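Local atomic coordinates of tRNA uridine(34) acetyltransferase (Methanocaldococcus infernus, PDB entry 6IAD), a protein that uses acetyl-CoA, S-adenosyl-L-methionine and a [4Fe-4S] cluster to turn the wobble uridine 34 of tRNAs into 5-(carboxymethyl)uridine. Residues Asp160-Lys165 against Ile203-Leu208; Arg22-Val27 against Val93-Asp98; Arg337-Gly342 against Asp382-Phe387. All blocks are in the same frame, centred on the assembly; numbering follows the deposited sequence.

Overall arrangement
Contact 2 comes first along the chain. It closes a loop of 65 residues and ties strand 23-25 to the turn between helix 79-92 and strand 99-105. Contact 1 follows and ties the start of helix 164-173 to helix 199-210, with strand 177-183 in between. Contact 3 is last. Within the acetyltransferase domain it ties the break between helices 336-339 and 341-348 to strand 383-392. The three loops run in series; none nests in or crosses another. Contacts 1 and 2 both belong to the radical SAM core, but their centres lie about 34 Å apart, on opposite sides of the chain's centre. Contact 3 is nearer to contact 2, about 18 Å between centres, without touching it.

Contact 1: residues Asp160-Lys165 against Ile203-Leu208; sequences DYCSEK and IKATQL
Cys162 and Ala205 meet side chain to side chain, with Cys162 CB 3.7 Å from Ala205 CB. The sulfur lies alongside the same methyl, Cys162 SG to Ala205 CB being 4.0 Å. The small alanine lets the backbones approach closely: the CA atoms of Cys162 and Ala205 are 5.6 Å apart. Leu208, almost one helical turn on, reaches toward the other segment with its two methyls on different targets. Leu208 CD1 comes up to the backbone, 3.9 Å from Cys162 O and 4.2 Å from Glu164 N. Leu208 CD2 lies 4.2 Å from Glu164 OE2. The CG of Leu208 stands opposite its own carbonyl carbon and beside its own nitrogen (chi1 -67°); this first torsion turns the branch toward Cys162 and Glu164. Glu164 is extended beyond CG and crosses the Leu208 side chain at about a right angle. Glu164 OE2 is 5.8 Å from Lys204 NZ, so the opposite charges do not pair directly. Lys204 NZ instead donates to Gln207 OE1 at 3.1 Å, in the carbonyl plane, and Gln207 NE2 is taken up by Asp211. Ser163 stands at the N-cap of helix 164-173; its side chain caps a backbone N there, and OG is hydrogen-bonded to Glu166 OE2.

Leu180 of strand 177-183 packs on both Cys162 and Ala205, so the pair rests on the parallel sheet of the radical SAM core. Leu208 also touches Ile167, and Cys162 touches Leu209. The contact thus seats the start of helix 164-173 against helix 199-210, with strand 177-183 beneath.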
loop_
_atom_site.group_PDB
_atom_site.type_symbol
_atom_site.label_atom_id
_atom_site.label_comp_id
_atom_site.label_asym_id
_atom_site.label_seq_id
_atom_site.Cartn_x
_atom_site.Cartn_y
_atom_site.Cartn_z
ATOM N N ASP A 160 15.430 -6.413 -5.784
ATOM C CA ASP A 160 16.840 -6.637 -5.485
ATOM C C ASP A 160 17.525 -5.406 -4.905
ATOM O O ASP A 160 18.714 -5.476 -4.579
ATOM C CB ASP A 160 17.591 -7.110 -6.738
ATOM C CG ASP A 160 17.485 -6.137 -7.897
ATOM O OD1 ASP A 160 16.428 -5.490 -8.047
ATOM O OD2 ASP A 160 18.464 -6.029 -8.666
ATOM N N TYR A 161 16.812 -4.288 -4.773
ATOM C CA TYR A 161 17.281 -3.129 -4.014
ATOM C C TYR A 161 16.597 -3.049 -2.654
ATOM O O TYR A 161 16.168 -1.970 -2.234
ATOM C CB TYR A 161 17.039 -1.834 -4.784
ATOM C CG TYR A 161 17.766 -1.714 -6.102
ATOM C CD1 TYR A 161 18.957 -2.388 -6.330
ATOM C CD2 TYR A 161 17.259 -0.914 -7.121
ATOM C CE1 TYR A 161 19.619 -2.274 -7.537
ATOM C CE2 TYR A 161 17.913 -0.794 -8.329
ATOM C CZ TYR A 161 19.093 -1.476 -8.532
ATOM O OH TYR A 161 19.749 -1.360 -9.737
ATOM N N CYS A 162 16.468 -4.171 -1.950
ATOM C CA CYS A 162 15.739 -4.209 -0.692
ATOM C C CYS A 162 16.531 -5.002 0.347
ATOM O O CYS A 162 16.061 -5.974 0.932
ATOM C CB CYS A 162 14.348 -4.796 -0.909
ATOM S SG CYS A 162 13.147 -4.110 0.216
ATOM N N SER A 163 17.767 -4.571 0.580
ATOM C CA SER A 163 18.627 -5.186 1.574
ATOM C C SER A 163 18.319 -4.621 2.958
ATOM O O SER A 163 17.561 -3.661 3.112
ATOM C CB SER A 163 20.091 -4.940 1.229
ATOM O OG SER A 163 20.368 -3.551 1.302
ATOM N N GLU A 164 18.935 -5.226 3.980
ATOM C CA GLU A 164 18.816 -4.685 5.331
ATOM C C GLU A 164 19.252 -3.227 5.370
ATOM O O GLU A 164 18.575 -2.383 5.976
ATOM C CB GLU A 164 19.653 -5.514 6.308
ATOM C CG GLU A 164 19.144 -6.927 6.522
ATOM C CD GLU A 164 19.869 -7.656 7.640
ATOM O OE1 GLU A 164 20.691 -7.026 8.339
ATOM O OE2 GLU A 164 19.612 -8.865 7.820
ATOM N N LYS A 165 20.372 -2.910 4.725
ATOM C CA LYS A 165 20.886 -1.545 4.735
ATOM C C LYS A 165 19.870 -0.582 4.137
ATOM O O LYS A 165 19.599 0.485 4.698
ATOM C CB LYS A 165 22.211 -1.490 3.975
ATOM N N ILE A 203 10.886 -12.842 -2.462
ATOM C CA ILE A 203 10.570 -13.577 -1.241
ATOM C C ILE A 203 11.403 -13.058 -0.075
ATOM O O ILE A 203 10.884 -12.811 1.020
ATOM C CB ILE A 203 10.782 -15.087 -1.464
ATOM C CG1 ILE A 203 9.720 -15.625 -2.431
ATOM C CG2 ILE A 203 10.777 -15.837 -0.135
ATOM C CD1 ILE A 203 9.945 -17.075 -2.853
ATOM N N LYS A 204 12.711 -12.883 -0.292
ATOM C CA LYS A 204 13.588 -12.411 0.777
ATOM C C LYS A 204 13.244 -10.981 1.179
ATOM O O LYS A 204 13.117 -10.672 2.370
ATOM C CB LYS A 204 15.050 -12.515 0.335
ATOM C CG LYS A 204 16.074 -12.075 1.387
ATOM C CD LYS A 204 15.965 -12.871 2.687
ATOM C CE LYS A 204 17.089 -12.506 3.657
ATOM N NZ LYS A 204 16.970 -13.211 4.969
ATOM N N ALA A 205 13.095 -10.091 0.196
ATOM C CA ALA A 205 12.679 -8.724 0.487
ATOM C C ALA A 205 11.391 -8.700 1.302
ATOM O O ALA A 205 11.277 -7.963 2.290
ATOM C CB ALA A 205 12.500 -7.949 -0.820
ATOM N N THR A 206 10.399 -9.500 0.895
ATOM C CA THR A 206 9.130 -9.535 1.613
ATOM C C THR A 206 9.340 -9.879 3.081
ATOM O O THR A 206 8.735 -9.261 3.967
ATOM C CB THR A 206 8.185 -10.551 0.964
ATOM O OG1 THR A 206 7.848 -10.132 -0.364
ATOM C CG2 THR A 206 6.905 -10.695 1.774
ATOM N N GLN A 207 10.200 -10.866 3.357
ATOM C CA GLN A 207 10.429 -11.310 4.727
ATOM C C GLN A 207 11.143 -10.240 5.543
ATOM O O GLN A 207 10.764 -9.968 6.687
ATOM C CB GLN A 207 11.233 -12.615 4.720
ATOM C CG GLN A 207 11.616 -13.149 6.102
ATOM C CD GLN A 207 13.010 -12.724 6.545
ATOM O OE1 GLN A 207 13.988 -12.885 5.812
ATOM N NE2 GLN A 207 13.105 -12.187 7.756
ATOM N N LEU A 208 12.181 -9.622 4.972
ATOM C CA LEU A 208 12.890 -8.568 5.688
ATOM C C LEU A 208 11.973 -7.384 5.970
ATOM O O LEU A 208 12.042 -6.776 7.045
ATOM C CB LEU A 208 14.112 -8.113 4.889
ATOM C CG LEU A 208 15.266 -9.103 4.718
ATOM C CD1 LEU A 208 16.351 -8.513 3.819
ATOM C CD2 LEU A 208 15.863 -9.508 6.058
#

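Contact 2: residues Arg22-Val27 against Val93-Asp98; sequences RTISGV and VGHPTD
Ile24 packs on His95 and Pro96, which belong to the Schellman motif that ends helix 79-92 and the loop after it. This loop leads into strand 99-105, whose first residue, Lys99, probably binds acetyl-CoA, as in relatives. Ile24 lies over one face of the imidazole in a CH-pi contact. Its CG1 is 4.2 Å from the centroid of the His95 ring, 22° off the normal and displaced toward the rim. The end of the side chain follows, with Ile24 CD1 3.6 Å from His95 CE1. The other branch, Ile24 CG2, turns to the proline, 3.9 Å from Pro96 CD. This division suits chi1 of -60°, which leaves CG1 beside the backbone N and CG2 opposite it.

The imidazole is also tied within its own loop. His95 ND1 donates to Val93 O at 2.8 Å, a bent bond (132°) from well above the carbonyl plane, which probably helps to limit the turn of the ring. Both segments belong to the radical SAM region. Strand 23-25 is an outermost strand of a small antiparallel sheet, beside 417-419, and Trp416 touches both Ile24 and Pro96.

The Pro96 ring rests on the backbone, on the CA of Gly26 and on Ser25 O, with Pro96 CG 3.5 Å from Ser25 O. A water joins the segments by donating to Ser25 O at 2.8 Å and to Pro96 O at 2.9 Å. Just beyond, Ser25 OG accepts from Val27 N at 3.0 Å, an ST turn that bends the chain as it leaves the strand.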
loop_
_atom_site.group_PDB
_atom_site.type_symbol
_atom_site.label_atom_id
_atom_site.label_comp_id
_atom_site.label_asym_id
_atom_site.label_seq_id
_atom_site.Cartn_x
_atom_site.Cartn_y
_atom_site.Cartn_z
ATOM N N ARG A 22 -16.685 10.698 -8.699
ATOM C CA ARG A 22 -15.888 9.851 -7.821
ATOM C C ARG A 22 -16.068 10.286 -6.356
ATOM O O ARG A 22 -17.031 10.981 -6.018
ATOM C CB ARG A 22 -14.421 9.890 -8.279
ATOM C CG ARG A 22 -13.734 8.538 -8.179
ATOM C CD ARG A 22 -12.297 8.557 -8.672
ATOM N NE ARG A 22 -11.352 9.233 -7.780
ATOM C CZ ARG A 22 -10.951 8.758 -6.603
ATOM N NH1 ARG A 22 -11.441 7.610 -6.153
ATOM N NH2 ARG A 22 -10.076 9.435 -5.866
ATOM N N THR A 23 -15.147 9.864 -5.481
ATOM C CA THR A 23 -15.224 10.110 -4.046
ATOM C C THR A 23 -14.051 10.974 -3.589
ATOM O O THR A 23 -12.966 10.931 -4.179
ATOM C CB THR A 23 -15.215 8.784 -3.254
ATOM O OG1 THR A 23 -16.076 7.824 -3.887
ATOM C CG2 THR A 23 -15.685 9.006 -1.822
ATOM N N ILE A 24 -14.279 11.766 -2.534
ATOM C CA ILE A 24 -13.241 12.573 -1.892
ATOM C C ILE A 24 -12.854 11.882 -0.589
ATOM O O ILE A 24 -13.693 11.736 0.310
ATOM C CB ILE A 24 -13.729 14.004 -1.598
ATOM C CG1 ILE A 24 -14.147 14.757 -2.860
ATOM C CG2 ILE A 24 -12.639 14.811 -0.881
ATOM C CD1 ILE A 24 -14.457 16.233 -2.602
ATOM N N SER A 25 -11.591 11.475 -0.470
ATOM C CA SER A 25 -11.107 10.877 0.767
ATOM C C SER A 25 -10.510 11.931 1.696
ATOM O O SER A 25 -10.166 13.043 1.285
ATOM C CB SER A 25 -10.044 9.808 0.500
ATOM O OG SER A 25 -9.344 9.503 1.697
ATOM N N GLY A 26 -10.385 11.549 2.971
ATOM C CA GLY A 26 -9.770 12.403 3.967
ATOM C C GLY A 26 -8.259 12.362 3.975
ATOM O O GLY A 26 -7.631 13.237 4.580
ATOM N N VAL A 27 -7.664 11.363 3.331
ATOM C CA VAL A 27 -6.217 11.278 3.169
ATOM C C VAL A 27 -5.879 11.736 1.758
ATOM O O VAL A 27 -6.385 11.177 0.777
ATOM C CB VAL A 27 -5.698 9.853 3.423
ATOM C CG1 VAL A 27 -4.189 9.790 3.194
ATOM C CG2 VAL A 27 -6.048 9.401 4.835
ATOM N N VAL A 93 -9.693 22.307 -5.073
ATOM C CA VAL A 93 -10.925 21.563 -5.291
ATOM C C VAL A 93 -11.536 21.091 -3.969
ATOM O O VAL A 93 -12.297 20.125 -3.947
ATOM C CB VAL A 93 -10.699 20.385 -6.252
ATOM C CG1 VAL A 93 -12.029 19.836 -6.746
ATOM C CG2 VAL A 93 -9.826 20.819 -7.420
ATOM N N GLY A 94 -11.209 21.757 -2.866
ATOM C CA GLY A 94 -11.831 21.444 -1.592
ATOM C C GLY A 94 -11.552 20.052 -1.074
ATOM O O GLY A 94 -12.355 19.515 -0.304
ATOM N N HIS A 95 -10.440 19.446 -1.477
ATOM C CA HIS A 95 -10.057 18.171 -0.879
ATOM C C HIS A 95 -9.218 18.432 0.368
ATOM O O HIS A 95 -8.292 19.252 0.318
ATOM C CB HIS A 95 -9.257 17.317 -1.855
ATOM C CG HIS A 95 -10.014 16.912 -3.083
ATOM N ND1 HIS A 95 -11.103 17.611 -3.557
ATOM C CD2 HIS A 95 -9.830 15.878 -3.937
ATOM C CE1 HIS A 95 -11.558 17.024 -4.652
ATOM N NE2 HIS A 95 -10.803 15.970 -4.903
ATOM N N PRO A 96 -9.499 17.779 1.494
ATOM C CA PRO A 96 -8.663 17.993 2.681
ATOM C C PRO A 96 -7.224 17.565 2.431
ATOM O O PRO A 96 -6.952 16.605 1.707
ATOM C CB PRO A 96 -9.330 17.126 3.757
ATOM C CG PRO A 96 -10.155 16.135 3.012
ATOM C CD PRO A 96 -10.594 16.825 1.752
ATOM N N THR A 97 -6.297 18.299 3.050
ATOM C CA THR A 97 -4.871 18.030 2.913
ATOM C C THR A 97 -4.160 18.052 4.261
ATOM O O THR A 97 -2.938 18.218 4.310
ATOM C CB THR A 97 -4.221 19.038 1.963
ATOM O OG1 THR A 97 -4.427 20.364 2.467
ATOM C CG2 THR A 97 -4.828 18.934 0.570
ATOM N N ASP A 98 -4.901 17.892 5.362
ATOM C CA ASP A 98 -4.267 17.810 6.672
ATOM C C ASP A 98 -3.562 16.474 6.885
ATOM O O ASP A 98 -2.628 16.402 7.689
ATOM C CB ASP A 98 -5.307 18.043 7.773
ATOM C CG ASP A 98 -6.496 17.101 7.669
ATOM O OD1 ASP A 98 -7.008 16.901 6.547
ATOM O OD2 ASP A 98 -6.918 16.556 8.710
HETATM O O HOH W 1 -8.176 14.560 0.143
#

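Contact 3: residues Arg337-Gly342 against Asp382-Phe387; sequences RCREVG and DILIAF
Arg339 and Leu384 are joined by the main backbone bond of this contact. Leu384 N donates to Arg339 O at 2.7 Å, nearly straight at 168°. A weak bond returns from Val341 N to Leu384 O at 3.0 Å. Together they make a single beta bridge between Glu340 and Leu384. Two CA-H...O contacts flank it: Ile383 CA lies 3.4 Å from Arg339 O, and Glu340 CA lies 3.4 Å from Leu384 O. Glu340 is the first residue past helix 336-339 and stands at the N-cap position of helix 341-348, so the start of strand 383-392 is met at the break between two helices. In the first of these helices Cys338 is held by its disulfide to Cys333.

The strand belongs to the mixed sheet of the GNAT acetyltransferase domain. A G1 bulge at Asp382 and Ile383, facing Asp378, opens it, and a classic bulge at Ile385 and Ala386, facing Phe376, follows. Ile385 also touches Tyr434, which probably binds acetyl-CoA, as in relatives.

The charged contact is looser. Arg339 NH1 and Asp382 OD1 form a long salt bridge of 3.9 Å, with the guanidinium and carboxylate planes 43° apart. OD1 comes to the guanidinium edge, near its plane. Arg339 CD is 3.1 Å from Asp382 OD1; beyond it the chain bends at chi3 (-53°), which brings one guanidinium face to Leu384 CB. Glu377 is a second, weak ion partner of Arg339. With an alanine at Asp382, Arg339 would probably lose the carboxylate beside its CD and at its guanidinium edge, and its charge would lean more on the weak pair with Glu377.

The apolar contacts centre on one methyl. Val341 CG2 reaches two isoleucines of the strand, 3.9 Å from Ile383 CG2 and 3.7 Å from Ile385 CG1. Pro352 and Trp429 also touch Val341.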
loop_
_atom_site.group_PDB
_atom_site.type_symbol
_atom_site.label_atom_id
_atom_site.label_comp_id
_atom_site.label_asym_id
_atom_site.label_seq_id
_atom_site.Cartn_x
_atom_site.Cartn_y
_atom_site.Cartn_z
ATOM N N ARG A 337 -10.607 -3.149 -0.201
ATOM C CA ARG A 337 -11.197 -2.072 -0.986
ATOM C C ARG A 337 -12.672 -2.338 -1.264
ATOM O O ARG A 337 -13.493 -1.413 -1.259
ATOM C CB ARG A 337 -10.432 -1.884 -2.298
ATOM C CG ARG A 337 -10.873 -0.641 -3.053
ATOM C CD ARG A 337 -10.222 -0.488 -4.420
ATOM N NE ARG A 337 -11.013 0.418 -5.253
ATOM C CZ ARG A 337 -11.036 1.740 -5.108
ATOM N NH1 ARG A 337 -10.305 2.322 -4.167
ATOM N NH2 ARG A 337 -11.794 2.481 -5.905
ATOM N N CYS A 338 -13.031 -3.602 -1.498
ATOM C CA CYS A 338 -14.410 -3.936 -1.828
ATOM C C CYS A 338 -15.351 -3.743 -0.640
ATOM O O CYS A 338 -16.533 -3.444 -0.838
ATOM C CB CYS A 338 -14.481 -5.377 -2.339
ATOM S SG CYS A 338 -13.786 -5.630 -4.003
ATOM N N ARG A 339 -14.854 -3.896 0.590
ATOM C CA ARG A 339 -15.715 -3.897 1.764
ATOM C C ARG A 339 -15.601 -2.654 2.638
ATOM O O ARG A 339 -16.404 -2.504 3.565
ATOM C CB ARG A 339 -15.418 -5.128 2.637
ATOM C CG ARG A 339 -15.935 -6.449 2.094
ATOM C CD ARG A 339 -15.386 -7.615 2.928
ATOM N NE ARG A 339 -13.928 -7.533 3.011
ATOM C CZ ARG A 339 -13.211 -7.520 4.135
ATOM N NH1 ARG A 339 -13.792 -7.629 5.325
ATOM N NH2 ARG A 339 -11.890 -7.420 4.056
ATOM N N GLU A 340 -14.647 -1.766 2.385
ATOM C CA GLU A 340 -14.465 -0.623 3.270
ATOM C C GLU A 340 -15.663 0.321 3.195
ATOM O O GLU A 340 -16.312 0.461 2.153
ATOM C CB GLU A 340 -13.175 0.122 2.930
ATOM C CG GLU A 340 -13.061 0.583 1.490
ATOM C CD GLU A 340 -11.866 1.489 1.277
ATOM O OE1 GLU A 340 -10.733 0.972 1.170
ATOM O OE2 GLU A 340 -12.062 2.722 1.238
ATOM N N VAL A 341 -15.938 0.985 4.324
ATOM C CA VAL A 341 -17.179 1.741 4.489
ATOM C C VAL A 341 -17.414 2.678 3.313
ATOM O O VAL A 341 -18.497 2.699 2.718
ATOM C CB VAL A 341 -17.155 2.534 5.810
ATOM C CG1 VAL A 341 -18.488 3.253 6.018
ATOM C CG2 VAL A 341 -16.836 1.632 6.972
ATOM N N GLY A 342 -16.405 3.486 2.978
ATOM C CA GLY A 342 -16.602 4.533 1.992
ATOM C C GLY A 342 -16.915 3.989 0.613
ATOM O O GLY A 342 -17.717 4.563 -0.125
ATOM N N ASP A 382 -21.311 -7.177 5.770
ATOM C CA ASP A 382 -19.922 -7.383 5.361
ATOM C C ASP A 382 -19.263 -6.064 4.958
ATOM O O ASP A 382 -18.770 -5.897 3.838
ATOM C CB ASP A 382 -19.829 -8.411 4.230
ATOM C CG ASP A 382 -18.428 -8.977 4.078
ATOM O OD1 ASP A 382 -17.561 -8.659 4.919
ATOM O OD2 ASP A 382 -18.190 -9.742 3.119
ATOM N N ILE A 383 -19.242 -5.133 5.909
ATOM C CA ILE A 383 -18.675 -3.805 5.713
ATOM C C ILE A 383 -17.530 -3.630 6.698
ATOM O O ILE A 383 -17.703 -3.828 7.908
ATOM C CB ILE A 383 -19.731 -2.693 5.895
ATOM C CG1 ILE A 383 -20.891 -2.916 4.920
ATOM C CG2 ILE A 383 -19.085 -1.322 5.689
ATOM C CD1 ILE A 383 -22.022 -1.915 5.044
ATOM N N LEU A 384 -16.364 -3.272 6.171
ATOM C CA LEU A 384 -15.152 -3.107 6.958
ATOM C C LEU A 384 -15.044 -1.660 7.413
ATOM O O LEU A 384 -15.127 -0.738 6.595
ATOM C CB LEU A 384 -13.934 -3.504 6.127
ATOM C CG LEU A 384 -12.553 -3.356 6.759
ATOM C CD1 LEU A 384 -12.373 -4.330 7.898
ATOM C CD2 LEU A 384 -11.489 -3.565 5.682
ATOM N N ILE A 385 -14.865 -1.473 8.719
ATOM C CA ILE A 385 -14.802 -0.151 9.327
ATOM C C ILE A 385 -13.374 0.241 9.678
ATOM O O ILE A 385 -13.008 1.412 9.577
ATOM C CB ILE A 385 -15.701 -0.109 10.585
ATOM C CG1 ILE A 385 -17.171 -0.257 10.189
ATOM C CG2 ILE A 385 -15.464 1.179 11.375
ATOM C CD1 ILE A 385 -18.071 -0.697 11.325
ATOM N N ALA A 386 -12.564 -0.721 10.109
ATOM C CA ALA A 386 -11.215 -0.436 10.578
ATOM C C ALA A 386 -10.484 -1.759 10.736
ATOM O O ALA A 386 -11.104 -2.808 10.919
ATOM C CB ALA A 386 -11.234 0.337 11.898
ATOM N N PHE A 387 -9.156 -1.702 10.660
ATOM C CA PHE A 387 -8.377 -2.925 10.779
ATOM C C PHE A 387 -6.988 -2.603 11.311
ATOM O O PHE A 387 -6.523 -1.461 11.265
ATOM C CB PHE A 387 -8.307 -3.676 9.438
ATOM C CG PHE A 387 -7.527 -2.964 8.378
ATOM C CD1 PHE A 387 -8.141 -2.055 7.538
ATOM C CD2 PHE A 387 -6.180 -3.214 8.212
ATOM C CE1 PHE A 387 -7.416 -1.401 6.561
ATOM C CE2 PHE A 387 -5.453 -2.562 7.238
ATOM C CZ PHE A 387 -6.070 -1.656 6.413
#